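Local coordinates for protein GENE 22 product (Bacillus phage spp1, PDB 2XC8) that is of unsettled function but resembles in fold a domain of the receptor-binding protein of lactococcal phage p2, at residues I2-K8 with G111-E117; V10-S15 with A28-G34; L60-V66 with E92-P98. All coordinates share one frame; numbering follows the deposited sequence.

Contact 1 (I2-K8 with G111-E117)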
loop_
_atom_site.group_PDB
_atom_site.type_symbol
_atom_site.label_atom_id
_atom_site.label_comp_id
_atom_site.label_asym_id
_atom_site.label_seq_id
_atom_site.Cartn_x
_atom_site.Cartn_y
_atom_site.Cartn_z
ATOM N N ILE B 2 -7.011 -1.970 7.466
ATOM C CA ILE B 2 -6.742 -2.787 6.287
ATOM C C ILE B 2 -5.234 -2.957 6.097
ATOM O O ILE B 2 -4.525 -2.031 5.693
ATOM C CB ILE B 2 -7.436 -2.246 5.010
ATOM C CG1 ILE B 2 -8.952 -2.156 5.229
ATOM C CG2 ILE B 2 -7.129 -3.147 3.816
ATOM C CD1 ILE B 2 -9.702 -1.383 4.161
ATOM N N GLU B 3 -4.770 -4.163 6.414
ATOM C CA GLU B 3 -3.359 -4.527 6.371
ATOM C C GLU B 3 -2.901 -4.753 4.933
ATOM O O GLU B 3 -3.711 -5.059 4.057
ATOM C CB GLU B 3 -3.141 -5.801 7.193
ATOM C CG GLU B 3 -1.710 -6.023 7.671
ATOM C CD GLU B 3 -1.437 -7.462 8.091
ATOM O OE1 GLU B 3 -2.314 -8.332 7.898
ATOM O OE2 GLU B 3 -0.333 -7.724 8.614
ATOM N N ILE B 4 -1.601 -4.596 4.696
ATOM C CA ILE B 4 -1.026 -4.883 3.386
ATOM C C ILE B 4 -0.082 -6.082 3.459
ATOM O O ILE B 4 0.807 -6.139 4.318
ATOM C CB ILE B 4 -0.351 -3.633 2.764
ATOM C CG1 ILE B 4 -1.440 -2.641 2.327
ATOM C CG2 ILE B 4 0.558 -4.019 1.593
ATOM C CD1 ILE B 4 -0.936 -1.365 1.672
ATOM N N VAL B 5 -0.302 -7.042 2.561
ATOM C CA VAL B 5 0.519 -8.249 2.498
ATOM C C VAL B 5 1.230 -8.362 1.147
ATOM O O VAL B 5 0.605 -8.612 0.112
ATOM C CB VAL B 5 -0.303 -9.533 2.827
ATOM C CG1 VAL B 5 0.522 -10.794 2.560
ATOM C CG2 VAL B 5 -0.753 -9.514 4.284
ATOM N N ASN B 6 2.544 -8.150 1.183
ATOM C CA ASN B 6 3.406 -8.317 0.019
ATOM C C ASN B 6 3.842 -9.773 -0.105
ATOM O O ASN B 6 4.291 -10.373 0.875
ATOM C CB ASN B 6 4.647 -7.421 0.132
ATOM C CG ASN B 6 4.307 -5.939 0.155
ATOM O OD1 ASN B 6 4.628 -5.234 1.112
ATOM N ND2 ASN B 6 3.657 -5.460 -0.901
ATOM N N ARG B 7 3.706 -10.340 -1.302
ATOM C CA ARG B 7 4.158 -11.710 -1.555
ATOM C C ARG B 7 4.770 -11.896 -2.942
ATOM O O ARG B 7 4.268 -11.359 -3.933
ATOM C CB ARG B 7 3.024 -12.723 -1.347
ATOM C CG ARG B 7 3.527 -14.170 -1.319
ATOM C CD ARG B 7 2.395 -15.175 -1.208
ATOM N NE ARG B 7 2.908 -16.486 -0.812
ATOM C CZ ARG B 7 2.780 -17.006 0.406
ATOM N NH1 ARG B 7 2.137 -16.340 1.361
ATOM N NH2 ARG B 7 3.288 -18.204 0.668
ATOM N N LYS B 8 5.855 -12.666 -2.992
ATOM C CA LYS B 8 6.499 -13.041 -4.246
ATOM C C LYS B 8 5.795 -14.250 -4.853
ATOM O O LYS B 8 5.701 -15.308 -4.223
ATOM C CB LYS B 8 7.986 -13.338 -4.023
ATOM C CG LYS B 8 8.815 -12.113 -3.662
ATOM C CD LYS B 8 10.253 -12.483 -3.345
ATOM C CE LYS B 8 11.064 -11.249 -2.980
ATOM N NZ LYS B 8 12.474 -11.591 -2.641
ATOM N N GLY B 111 -9.338 -5.979 7.478
ATOM C CA GLY B 111 -9.041 -6.831 6.334
ATOM C C GLY B 111 -7.635 -6.724 5.785
ATOM O O GLY B 111 -6.712 -6.286 6.477
ATOM N N THR B 112 -7.482 -7.127 4.525
ATOM C CA THR B 112 -6.174 -7.234 3.889
ATOM C C THR B 112 -6.114 -6.889 2.400
ATOM O O THR B 112 -7.021 -7.223 1.633
ATOM C CB THR B 112 -5.623 -8.683 3.984
ATOM O OG1 THR B 112 -5.763 -9.171 5.325
ATOM C CG2 THR B 112 -4.156 -8.741 3.587
ATOM N N ILE B 113 -5.039 -6.204 2.017
ATOM C CA ILE B 113 -4.810 -5.878 0.613
ATOM C C ILE B 113 -3.595 -6.742 0.266
ATOM O O ILE B 113 -2.520 -6.582 0.853
ATOM C CB ILE B 113 -4.528 -4.378 0.322
ATOM C CG1 ILE B 113 -5.823 -3.564 0.396
ATOM C CG2 ILE B 113 -3.872 -4.200 -1.051
ATOM C CD1 ILE B 113 -5.618 -2.057 0.493
ATOM N N PHE B 114 -3.780 -7.670 -0.670
ATOM C CA PHE B 114 -2.700 -8.548 -1.116
ATOM C C PHE B 114 -2.007 -7.956 -2.340
ATOM O O PHE B 114 -2.627 -7.783 -3.394
ATOM C CB PHE B 114 -3.231 -9.953 -1.427
ATOM C CG PHE B 114 -3.675 -10.726 -0.211
ATOM C CD1 PHE B 114 -2.772 -11.514 0.497
ATOM C CD2 PHE B 114 -4.999 -10.678 0.214
ATOM C CE1 PHE B 114 -3.179 -12.236 1.619
ATOM C CE2 PHE B 114 -5.417 -11.396 1.335
ATOM C CZ PHE B 114 -4.504 -12.175 2.038
ATOM N N LEU B 115 -0.723 -7.637 -2.189
ATOM C CA LEU B 115 0.071 -7.069 -3.277
ATOM C C LEU B 115 1.104 -8.070 -3.779
ATOM O O LEU B 115 2.099 -8.347 -3.102
ATOM C CB LEU B 115 0.755 -5.767 -2.837
ATOM C CG LEU B 115 -0.103 -4.551 -2.466
ATOM C CD1 LEU B 115 0.788 -3.400 -2.030
ATOM C CD2 LEU B 115 -1.002 -4.112 -3.619
ATOM N N TYR B 116 0.862 -8.611 -4.971
ATOM C CA TYR B 116 1.732 -9.645 -5.526
ATOM C C TYR B 116 2.926 -9.028 -6.249
ATOM O O TYR B 116 2.795 -8.056 -6.999
ATOM C CB TYR B 116 0.921 -10.712 -6.272
ATOM C CG TYR B 116 -0.065 -11.421 -5.364
ATOM C CD1 TYR B 116 0.347 -12.455 -4.520
ATOM C CD2 TYR B 116 -1.405 -11.038 -5.329
ATOM C CE1 TYR B 116 -0.557 -13.096 -3.674
ATOM C CE2 TYR B 116 -2.315 -11.672 -4.491
ATOM C CZ TYR B 116 -1.886 -12.700 -3.666
ATOM O OH TYR B 116 -2.783 -13.331 -2.836
ATOM N N GLU B 117 4.087 -9.631 -6.001
ATOM C CA GLU B 117 5.344 -9.141 -6.546
ATOM C C GLU B 117 6.112 -10.163 -7.391
ATOM O O GLU B 117 5.839 -11.365 -7.321
ATOM C CB GLU B 117 6.141 -8.848 -5.276
ATOM C CG GLU B 117 6.996 -7.595 -5.288
ATOM C CD GLU B 117 7.702 -7.397 -3.952
ATOM O OE1 GLU B 117 8.910 -7.709 -3.869
ATOM O OE2 GLU B 117 7.049 -6.947 -2.982
#
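Strand 2-8 runs in the same direction as strand 111-117, from Ile2 beside Gly111 to Lys8 beside Glu117, the axes of the two short segments closing to 4.3 Å at an angle of 29°. Glu3, Val5 and Arg7 turn both backbone polar groups across: their N atoms donate to the O atoms of Gly111, Ile113 and Leu115, and their O atoms accept from the N atoms of Ile113, Leu115 and Glu117. The straightest of these six bonds is Val5 N to Ile113 O, 2.8 Å long with 173° at the hydrogen.

On one face the branched side chains interleave. Ile2 CG2 lies against Ile113 CG1 at 3.7 Å. In Ile4, CG1 occupies the position beside the backbone N (chi1 -72°), which leaves CG2 to reach Leu115 CD1, also at 3.7 Å, while CG1 runs alongside Ile113. The Asn6 amide lies beside Leu115, with Asn6 ND2 3.5 Å from Leu115 CB. Ile113 and Leu115 further pack on Ile17.

The pairing is the single parallel one in a mixed five-stranded sheet, with strand 2-8 at its edge within the chain. The outer side of that strand meets the second subunit: Ile4 N is hydrogen-bonded to Glu16 OE1 of the second subunit, and Asn6 OD1 makes a weak hydrogen bond with Lys18 NZ of the same subunit.

Across the other face Val5 bridges two neighbours. Its CG2 touches Thr112 CG2 at 3.6 Å, and its CB approaches Phe114 CD1 at 3.9 Å. Thr112 CG2 also stands over one face of the Phe114 ring, near the rim.

Back on the face of Ile4 and Asn6, at the C-terminal end, Glu117 CB rests against Arg7 O at 3.4 Å, and Lys8 extends its chain to a hydrogen bond between NZ and Asp120 O.

Contact 2 (V10-S15 with A28-G34)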
loop_
_atom_site.group_PDB
_atom_site.type_symbol
_atom_site.label_atom_id
_atom_site.label_comp_id
_atom_site.label_asym_id
_atom_site.label_seq_id
_atom_site.Cartn_x
_atom_site.Cartn_y
_atom_site.Cartn_z
ATOM N N VAL B 10 4.564 -16.265 -8.910
ATOM C CA VAL B 10 4.692 -16.400 -10.362
ATOM C C VAL B 10 3.723 -15.433 -11.047
ATOM O O VAL B 10 4.112 -14.679 -11.941
ATOM C CB VAL B 10 4.434 -17.859 -10.830
ATOM C CG1 VAL B 10 4.547 -17.977 -12.349
ATOM C CG2 VAL B 10 5.402 -18.824 -10.151
ATOM N N TRP B 11 2.466 -15.465 -10.607
ATOM C CA TRP B 11 1.454 -14.517 -11.053
ATOM C C TRP B 11 1.476 -13.281 -10.162
ATOM O O TRP B 11 1.211 -13.370 -8.960
ATOM C CB TRP B 11 0.064 -15.153 -11.025
ATOM C CG TRP B 11 -0.161 -16.192 -12.078
ATOM C CD1 TRP B 11 0.095 -17.528 -11.977
ATOM C CD2 TRP B 11 -0.703 -15.983 -13.388
ATOM N NE1 TRP B 11 -0.248 -18.166 -13.145
ATOM C CE2 TRP B 11 -0.741 -17.242 -14.028
ATOM C CE3 TRP B 11 -1.157 -14.856 -14.085
ATOM C CZ2 TRP B 11 -1.218 -17.406 -15.332
ATOM C CZ3 TRP B 11 -1.627 -15.019 -15.382
ATOM C CH2 TRP B 11 -1.653 -16.286 -15.992
ATOM N N TYR B 12 1.803 -12.135 -10.753
ATOM C CA TYR B 12 1.836 -10.878 -10.010
ATOM C C TYR B 12 1.182 -9.721 -10.759
ATOM O O TYR B 12 1.143 -9.701 -11.992
ATOM C CB TYR B 12 3.266 -10.526 -9.567
ATOM C CG TYR B 12 4.262 -10.276 -10.680
ATOM C CD1 TYR B 12 4.538 -8.980 -11.116
ATOM C CD2 TYR B 12 4.953 -11.331 -11.275
ATOM C CE1 TYR B 12 5.462 -8.741 -12.130
ATOM C CE2 TYR B 12 5.878 -11.105 -12.288
ATOM C CZ TYR B 12 6.129 -9.808 -12.709
ATOM O OH TYR B 12 7.042 -9.579 -13.714
ATOM N N LEU B 13 0.670 -8.763 -9.988
ATOM C CA LEU B 13 -0.086 -7.636 -10.520
ATOM C C LEU B 13 0.601 -6.314 -10.182
ATOM O O LEU B 13 0.908 -6.044 -9.018
ATOM C CB LEU B 13 -1.514 -7.667 -9.960
ATOM C CG LEU B 13 -2.550 -6.642 -10.430
ATOM C CD1 LEU B 13 -2.908 -6.835 -11.897
ATOM C CD2 LEU B 13 -3.798 -6.717 -9.562
ATOM N N THR B 14 0.839 -5.498 -11.208
ATOM C CA THR B 14 1.529 -4.215 -11.043
ATOM C C THR B 14 0.564 -3.070 -10.722
ATOM O O THR B 14 0.991 -1.931 -10.505
ATOM C CB THR B 14 2.377 -3.849 -12.285
ATOM O OG1 THR B 14 1.535 -3.780 -13.443
ATOM C CG2 THR B 14 3.477 -4.881 -12.516
ATOM N N SER B 15 -0.730 -3.385 -10.693
ATOM C CA SER B 15 -1.765 -2.431 -10.308
ATOM C C SER B 15 -1.566 -1.943 -8.880
ATOM O O SER B 15 -1.344 -2.735 -7.960
ATOM C CB SER B 15 -3.155 -3.056 -10.437
ATOM O OG SER B 15 -3.471 -3.347 -11.788
ATOM N N ALA B 28 -5.110 0.979 -13.090
ATOM C CA ALA B 28 -4.866 0.173 -14.278
ATOM C C ALA B 28 -3.446 -0.375 -14.203
ATOM O O ALA B 28 -2.516 0.346 -13.827
ATOM C CB ALA B 28 -5.054 1.005 -15.535
ATOM N N GLY B 29 -3.283 -1.648 -14.545
ATOM C CA GLY B 29 -1.977 -2.285 -14.459
ATOM C C GLY B 29 -1.815 -3.491 -15.356
ATOM O O GLY B 29 -2.501 -3.625 -16.373
ATOM N N GLU B 30 -0.895 -4.368 -14.966
ATOM C CA GLU B 30 -0.554 -5.540 -15.761
ATOM C C GLU B 30 -0.464 -6.791 -14.901
ATOM O O GLU B 30 0.176 -6.791 -13.846
ATOM C CB GLU B 30 0.776 -5.327 -16.485
ATOM C CG GLU B 30 0.742 -4.281 -17.588
ATOM C CD GLU B 30 2.112 -4.023 -18.189
ATOM O OE1 GLU B 30 2.225 -4.040 -19.432
ATOM O OE2 GLU B 30 3.075 -3.804 -17.422
ATOM N N LEU B 31 -1.114 -7.853 -15.364
ATOM C CA LEU B 31 -0.985 -9.164 -14.750
ATOM C C LEU B 31 0.124 -9.927 -15.464
ATOM O O LEU B 31 0.080 -10.102 -16.684
ATOM C CB LEU B 31 -2.309 -9.931 -14.829
ATOM C CG LEU B 31 -2.398 -11.317 -14.178
ATOM C CD1 LEU B 31 -2.272 -11.233 -12.661
ATOM C CD2 LEU B 31 -3.701 -11.997 -14.565
ATOM N N HIS B 32 1.116 -10.371 -14.698
ATOM C CA HIS B 32 2.250 -11.106 -15.247
ATOM C C HIS B 32 2.303 -12.573 -14.841
ATOM O O HIS B 32 2.063 -12.918 -13.683
ATOM C CB HIS B 32 3.571 -10.509 -14.764
ATOM C CG HIS B 32 3.853 -9.134 -15.281
ATOM N ND1 HIS B 32 4.848 -8.875 -16.200
ATOM C CD2 HIS B 32 3.292 -7.936 -14.987
ATOM C CE1 HIS B 32 4.879 -7.580 -16.459
ATOM N NE2 HIS B 32 3.945 -6.988 -15.737
ATOM N N LYS B 33 2.624 -13.423 -15.812
ATOM C CA LYS B 33 2.777 -14.851 -15.567
ATOM C C LYS B 33 4.286 -15.075 -15.678
ATOM O O LYS B 33 4.795 -15.468 -16.734
ATOM C CB LYS B 33 2.011 -15.705 -16.585
ATOM C CG LYS B 33 2.142 -17.214 -16.392
ATOM C CD LYS B 33 1.547 -17.971 -17.571
ATOM C CE LYS B 33 1.700 -19.474 -17.405
ATOM N NZ LYS B 33 1.195 -20.218 -18.592
ATOM N N GLY B 34 4.994 -14.802 -14.584
ATOM C CA GLY B 34 6.457 -14.843 -14.564
ATOM C C GLY B 34 7.040 -13.853 -15.554
ATOM O O GLY B 34 6.721 -12.662 -15.512
HETATM O O HOH W 1 7.220 -10.351 -16.880
#
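Trp11, Tyr12 and Leu13 pair antiparallel with Lys33, His32 and Leu31. Backbone hydrogen bonds join Tyr12 and His32 in both directions, the one from His32 N to Tyr12 O being nearly straight at 173°. Gly34 N to Val10 O and Thr14 N to Glu30 O continue the pairing beyond them. Where the strand ends, a side chain takes over: Thr14 OG1, set between its own backbone N and carbonyl carbon (chi1 59°), accepts from Glu30 N at 2.9 Å. A water hydrogen-bonded to Tyr12 OH and His32 ND1 donates to Gly34 O at 2.7 Å.

Aromatic contacts dress both faces. The Tyr12 and His32 rings lie nearly parallel, 6° apart, but slid so far that they barely overlap; His32 CB instead sits over the tyrosine face, 3.5 Å from the ring centroid, as a CH-pi contact. Lys33 does the same to Trp11, its CB 3.7 Å from the centroid of the six-membered ring, before its extended chain carries NZ to a salt bridge with Glu36.

Apolar packing is centred on Leu31, whose CG meets the edge of the indole at CE3, 3.8 Å away. Trp11 and Leu31 also touch strands 56-64 and 93-103, as is consistent with two sheets packed face to face in the manner of a beta-sandwich.

Contact 3 (L60-V66 with E92-P98)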
loop_
_atom_site.group_PDB
_atom_site.type_symbol
_atom_site.label_atom_id
_atom_site.label_comp_id
_atom_site.label_asym_id
_atom_site.label_seq_id
_atom_site.Cartn_x
_atom_site.Cartn_y
_atom_site.Cartn_z
ATOM N N LEU B 60 -12.889 -9.094 -3.571
ATOM C CA LEU B 60 -12.537 -8.740 -4.941
ATOM C C LEU B 60 -11.787 -9.882 -5.626
ATOM O O LEU B 60 -10.796 -10.389 -5.097
ATOM C CB LEU B 60 -11.705 -7.451 -4.959
ATOM C CG LEU B 60 -11.325 -6.820 -6.304
ATOM C CD1 LEU B 60 -12.545 -6.283 -7.046
ATOM C CD2 LEU B 60 -10.305 -5.713 -6.092
ATOM N N TYR B 61 -12.274 -10.278 -6.799
ATOM C CA TYR B 61 -11.691 -11.387 -7.553
ATOM C C TYR B 61 -11.088 -10.924 -8.875
ATOM O O TYR B 61 -11.691 -10.129 -9.598
ATOM C CB TYR B 61 -12.741 -12.470 -7.832
ATOM C CG TYR B 61 -13.524 -12.935 -6.621
ATOM C CD1 TYR B 61 -12.900 -13.630 -5.584
ATOM C CD2 TYR B 61 -14.894 -12.699 -6.525
ATOM C CE1 TYR B 61 -13.620 -14.062 -4.473
ATOM C CE2 TYR B 61 -15.623 -13.130 -5.420
ATOM C CZ TYR B 61 -14.979 -13.810 -4.400
ATOM O OH TYR B 61 -15.695 -14.236 -3.305
ATOM N N LEU B 62 -9.893 -11.426 -9.178
ATOM C CA LEU B 62 -9.282 -11.237 -10.487
ATOM C C LEU B 62 -9.241 -12.584 -11.198
ATOM O O LEU B 62 -8.535 -13.500 -10.773
ATOM C CB LEU B 62 -7.877 -10.636 -10.363
ATOM C CG LEU B 62 -7.179 -10.173 -11.649
ATOM C CD1 LEU B 62 -7.832 -8.919 -12.219
ATOM C CD2 LEU B 62 -5.698 -9.936 -11.405
ATOM N N HIS B 63 -10.017 -12.698 -12.271
ATOM C CA HIS B 63 -10.152 -13.953 -13.006
ATOM C C HIS B 63 -9.931 -13.756 -14.501
ATOM O O HIS B 63 -10.061 -12.645 -15.019
ATOM C CB HIS B 63 -11.525 -14.578 -12.745
ATOM C CG HIS B 63 -12.661 -13.614 -12.885
ATOM N ND1 HIS B 63 -13.259 -13.340 -14.095
ATOM C CD2 HIS B 63 -13.297 -12.849 -11.968
ATOM C CE1 HIS B 63 -14.220 -12.451 -13.916
ATOM N NE2 HIS B 63 -14.263 -12.137 -12.635
HETATM N N MSE B 64 -9.602 -14.848 -15.187
HETATM C CA MSE B 64 -9.286 -14.808 -16.610
HETATM C C MSE B 64 -10.031 -15.851 -17.437
HETATM O O MSE B 64 -10.189 -16.997 -17.009
HETATM C CB MSE B 64 -7.782 -15.015 -16.817
HETATM C CG MSE B 64 -7.311 -14.876 -18.261
HETATM SE SE MSE B 64 -5.546 -15.646 -18.559
HETATM C CE MSE B 64 -4.519 -14.498 -17.370
ATOM N N ASN B 65 -10.492 -15.442 -18.617
ATOM C CA ASN B 65 -11.128 -16.389 -19.521
ATOM C C ASN B 65 -9.920 -16.970 -20.246
ATOM O O ASN B 65 -9.233 -16.256 -20.976
ATOM C CB ASN B 65 -12.074 -15.681 -20.499
ATOM C CG ASN B 65 -12.682 -16.624 -21.532
ATOM O OD1 ASN B 65 -11.972 -17.334 -22.249
ATOM N ND2 ASN B 65 -14.006 -16.617 -21.624
ATOM N N VAL B 66 -9.656 -18.257 -20.034
ATOM C CA VAL B 66 -8.434 -18.892 -20.548
ATOM C C VAL B 66 -8.350 -18.977 -22.076
ATOM O O VAL B 66 -7.252 -19.065 -22.634
ATOM C CB VAL B 66 -8.178 -20.296 -19.919
ATOM C CG1 VAL B 66 -7.829 -20.166 -18.440
ATOM C CG2 VAL B 66 -9.376 -21.228 -20.124
ATOM N N GLU B 92 -14.483 -18.932 -15.314
ATOM C CA GLU B 92 -13.180 -18.328 -15.562
ATOM C C GLU B 92 -12.162 -18.686 -14.488
ATOM O O GLU B 92 -12.516 -18.910 -13.325
ATOM C CB GLU B 92 -13.308 -16.811 -15.721
ATOM C CG GLU B 92 -14.083 -16.397 -16.969
ATOM C CD GLU B 92 -14.115 -14.894 -17.193
ATOM O OE1 GLU B 92 -13.266 -14.174 -16.627
ATOM O OE2 GLU B 92 -14.994 -14.433 -17.952
ATOM N N ARG B 93 -10.918 -18.820 -14.881
ATOM C CA ARG B 93 -9.839 -19.106 -13.981
ATOM C C ARG B 93 -9.588 -17.981 -12.997
ATOM O O ARG B 93 -9.302 -16.894 -13.337
ATOM C CB ARG B 93 -8.576 -19.434 -14.758
ATOM C CG ARG B 93 -7.458 -19.899 -13.888
ATOM C CD ARG B 93 -6.159 -20.107 -14.579
ATOM N NE ARG B 93 -5.139 -20.235 -13.565
ATOM C CZ ARG B 93 -3.843 -20.367 -13.786
ATOM N NH1 ARG B 93 -3.369 -20.392 -15.006
ATOM N NH2 ARG B 93 -3.020 -20.485 -12.768
ATOM N N LEU B 94 -9.692 -18.304 -11.732
ATOM C CA LEU B 94 -9.429 -17.345 -10.703
ATOM C C LEU B 94 -7.944 -17.216 -10.497
ATOM O O LEU B 94 -7.250 -18.159 -10.289
ATOM C CB LEU B 94 -10.151 -17.667 -9.409
ATOM C CG LEU B 94 -9.915 -16.805 -8.179
ATOM C CD1 LEU B 94 -10.580 -15.499 -8.192
ATOM C CD2 LEU B 94 -10.371 -17.556 -7.034
ATOM N N ILE B 95 -7.484 -15.995 -10.590
ATOM C CA ILE B 95 -6.090 -15.696 -10.564
ATOM C C ILE B 95 -5.708 -15.260 -9.184
ATOM O O ILE B 95 -4.829 -15.809 -8.633
ATOM C CB ILE B 95 -5.720 -14.630 -11.619
ATOM C CG1 ILE B 95 -6.053 -15.095 -13.034
ATOM C CG2 ILE B 95 -4.316 -14.271 -11.514
ATOM C CD1 ILE B 95 -5.364 -16.323 -13.505
HETATM N N MSE B 96 -6.389 -14.275 -8.636
HETATM C CA MSE B 96 -6.104 -13.800 -7.303
HETATM C C MSE B 96 -7.212 -13.093 -6.526
HETATM O O MSE B 96 -8.133 -12.588 -7.093
HETATM C CB MSE B 96 -4.885 -12.896 -7.298
HETATM C CG MSE B 96 -5.007 -11.687 -8.139
HETATM SE SE MSE B 96 -3.545 -10.524 -8.236
HETATM C CE MSE B 96 -2.255 -11.648 -8.915
ATOM N N TYR B 97 -7.103 -13.115 -5.206
ATOM C CA TYR B 97 -8.053 -12.412 -4.351
ATOM C C TYR B 97 -7.318 -11.259 -3.702
ATOM O O TYR B 97 -6.926 -11.368 -2.575
ATOM C CB TYR B 97 -8.691 -13.198 -3.192
ATOM C CG TYR B 97 -9.048 -14.622 -3.401
ATOM C CD1 TYR B 97 -8.087 -15.601 -3.330
ATOM C CD2 TYR B 97 -10.360 -15.008 -3.572
ATOM C CE1 TYR B 97 -8.400 -16.904 -3.509
ATOM C CE2 TYR B 97 -10.694 -16.309 -3.732
ATOM C CZ TYR B 97 -9.710 -17.264 -3.702
ATOM O OH TYR B 97 -9.987 -18.590 -3.869
ATOM N N PRO B 98 -7.140 -10.151 -4.387
ATOM C CA PRO B 98 -6.257 -9.143 -3.777
ATOM C C PRO B 98 -6.867 -8.288 -2.652
ATOM O O PRO B 98 -6.118 -7.654 -1.908
ATOM C CB PRO B 98 -5.851 -8.265 -4.967
ATOM C CG PRO B 98 -6.968 -8.398 -5.936
ATOM C CD PRO B 98 -7.542 -9.780 -5.759
#
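His63 and Glu92 join the two segments by a hydrogen bond that is easiest to understand from the base of the histidine outward. CB lies 3.3 Å from Arg93 O. With chi1 at 48°, CG sits between the backbone N and carbonyl carbon, and the ring is brought up to the glutamate. ND1 then donates to Glu92 OE1 at 2.7 Å. The oxygen lies in the imidazole plane, yet the histidine comes from above the carboxylate plane, the two groups being turned 63° apart. CE1 is beside the same oxygen at 3.4 Å, and NE2, at the tip, is hydrogen-bonded to Ser74 OG on the neighbouring strand. Gripped through both nitrogens, the ring is fixed in rotation, and the carboxylate would probably favour a protonated imidazole. Tyr88 adds its ring to that of His63 and its hydroxyl to Glu92 O.

The strands are antiparallel but not in even register. Ile95 and Met96 both face Leu62, a classic beta bulge, and Leu62 O accepts from Ile95 N at 2.7 Å and from Met96 N at 3.1 Å. Past it the pairing resumes, Met64 N donating to Arg93 O.

Leu62 and selenomethionine Met96 lie side by side, CD2 of the first 3.8 Å from CG of the second, on the face that also packs on Leu31. On the other side Tyr61 and Tyr97 meet rim to rim, Tyr61 CE1 to Tyr97 CD2 at 3.5 Å with ring planes at 69°, while Leu94 CD1 touches Tyr61 CB at 3.7 Å.

In the fold
From the N terminus the chain lays down strand 2-8, whose partner arrives only a hundred residues later, so contact 1 closes the long loop that encloses the other two. Contact 2 opens immediately after that strand and closes by residue 34; contact 3 opens at residue 60 and closes by residue 98, making these two successive rather than crossed. Contacts 1 and 3 belong to one mixed sheet, tied where strands 93-103 and 109-117 adjoin and Phe114 meets Pro98. Contact 2 belongs to the second sheet and touches both other contacts: Trp11 and Leu31 pack on Met64, Ile95 and Met96 of contact 3, while Tyr12 rests on the backbone of Tyr116 and Glu117.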